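ApaG protein (PDB 3NRF) is of unknown function, a small, largely beta-strand protein of the DUF4354 family that probably carries a signal peptide in its natural form. Local coordinates at the interface of chains A and B. Residues are numbered along the deposited sequence; one frame, centred on the assembly and turned at random. Chains: chain A/B, ApaG protein.

The interface of chains A and B. Residues chain A 98-100; chain B 19-20, 25-27.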
# COMPACT_ATOMS: atom_id res chain seq x y z
N LEU A 98 -3.78 -3.11 -13.99
CA LEU A 98 -4.71 -2.49 -14.95
C LEU A 98 -5.94 -3.35 -15.03
O LEU A 98 -5.84 -4.60 -14.98
CB LEU A 98 -4.05 -2.50 -16.31
CG LEU A 98 -4.85 -2.15 -17.61
CD1 LEU A 98 -5.11 -0.65 -17.59
CD2 LEU A 98 -4.12 -2.61 -18.89
N VAL A 99 -7.09 -2.71 -15.24
CA VAL A 99 -8.33 -3.42 -15.56
C VAL A 99 -8.75 -2.93 -16.94
O VAL A 99 -8.75 -1.70 -17.25
CB VAL A 99 -9.49 -3.26 -14.55
CG1 VAL A 99 -10.71 -4.06 -14.99
CG2 VAL A 99 -9.05 -3.84 -13.16
N ARG A 100 -9.03 -3.85 -17.84
CA ARG A 100 -9.47 -3.50 -19.20
C ARG A 100 -10.62 -4.37 -19.65
O ARG A 100 -10.90 -5.39 -19.06
CB ARG A 100 -8.32 -3.65 -20.21
CG ARG A 100 -7.82 -5.09 -20.40
CD ARG A 100 -6.58 -5.11 -21.28
NE ARG A 100 -5.98 -6.43 -21.44
CZ ARG A 100 -6.36 -7.31 -22.36
NH1 ARG A 100 -7.37 -7.02 -23.16
NH2 ARG A 100 -5.77 -8.49 -22.43
N VAL B 19 -6.40 3.52 -16.15
CA VAL B 19 -7.40 3.93 -17.10
C VAL B 19 -7.16 3.18 -18.40
O VAL B 19 -6.03 3.09 -18.84
CB VAL B 19 -7.30 5.48 -17.44
CG1 VAL B 19 -8.34 5.94 -18.48
CG2 VAL B 19 -7.37 6.34 -16.11
N SER B 20 -8.22 2.67 -18.97
CA SER B 20 -8.17 1.92 -20.25
C SER B 20 -9.31 2.31 -21.15
O SER B 20 -10.47 2.32 -20.75
CB SER B 20 -8.28 0.44 -19.97
OG SER B 20 -8.21 -0.31 -21.16
N HIS B 25 -3.94 2.13 -22.69
CA HIS B 25 -3.96 1.73 -21.30
C HIS B 25 -2.90 2.54 -20.56
O HIS B 25 -1.78 2.72 -21.06
CB HIS B 25 -3.58 0.24 -21.17
CG HIS B 25 -4.31 -0.64 -22.12
ND1 HIS B 25 -5.68 -0.76 -22.11
CD2 HIS B 25 -3.87 -1.44 -23.12
CE1 HIS B 25 -6.07 -1.55 -23.10
NE2 HIS B 25 -4.98 -2.02 -23.70
N PHE B 26 -3.22 3.00 -19.34
CA PHE B 26 -2.19 3.62 -18.53
C PHE B 26 -2.47 3.46 -17.04
O PHE B 26 -3.59 3.24 -16.63
CB PHE B 26 -1.89 5.06 -18.95
CG PHE B 26 -3.00 6.03 -18.81
CD1 PHE B 26 -3.20 6.73 -17.63
CD2 PHE B 26 -3.78 6.38 -19.92
CE1 PHE B 26 -4.21 7.68 -17.54
CE2 PHE B 26 -4.78 7.34 -19.82
CZ PHE B 26 -5.01 7.98 -18.62
N ARG B 27 -1.39 3.48 -16.28
CA ARG B 27 -1.42 3.41 -14.82
C ARG B 27 -1.31 4.82 -14.29
O ARG B 27 -0.67 5.69 -14.95
CB ARG B 27 -0.27 2.57 -14.29
CG ARG B 27 -0.48 1.09 -14.38
CD ARG B 27 -0.47 0.53 -15.81
NE ARG B 27 -0.53 -0.93 -15.78
CZ ARG B 27 -0.49 -1.71 -16.86
NH1 ARG B 27 -0.37 -1.14 -18.06
NH2 ARG B 27 -0.56 -3.02 -16.72
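A:Leu98 lies against B:His25 with its methyls and against the B:Arg27 guanidinium with CB, so that strand 96-102 of chain A packs on the tip of the paired strands 7-21 and 24-37 of chain B. Both chains are copies of one DUF4354-family protein; the interface does not follow an exact two-fold, and in this patch a strand of chain A meets the hairpin of chain B. The contact may belong to the crystal rather than to a biological oligomer. CB of A:Leu98 lies 3.5 Å from NH2 of B:Arg27, above one face of the guanidinium and displaced toward its rim, so a methylene group packs on the flat guanidinium. Farther out, methyl CD2 sits 3.7 Å from CB of B:His25 and also touches CG at the root of the imidazole, the two side chains crossing nearly at right angles. The other methyl, CD1, is a looser neighbour of the same histidine CB and of the carbonyl O of B:Val19. CG of A:Leu98 stands anti to the backbone N (chi1 169°), which carries both methyls toward the histidine.

Two residues along the strand, A:Arg100 makes its contact with the aliphatic part of its chain. Its CB is 3.5 Å from the hydroxyl OG of B:Ser20, and CD comes within 4.0 Å of CE1 of B:His25. The chain is extended from CG to NE and runs past the imidazole, leaving the guanidinium plane turned 48° from the ring. NE of A:Arg100 and NE2 of B:His25 are 5.1 Å apart; the nearby arginine might disfavour protonation of the histidine, whose charge is not seen. In sequence between A:Leu98 and A:Arg100, the backbone carbonyl O of A:Val99 lies 3.5 Å from CB of B:Ser20.

Behind this first shell, OG of B:Ser20, anti to the backbone N (chi1 -179°), hydrogen-bonds ND1 of B:His25 at 2.7 Å. The serine CB lies at the imidazole's edge, in its plane, and the bond ties neighbouring strands of chain B together and should restrain the ring's rotation. On the side of the hairpin away from chain A, B:Val19 CB lies over one face of the B:Phe26 ring, offset toward its rim, which probably helps hold the two strands together.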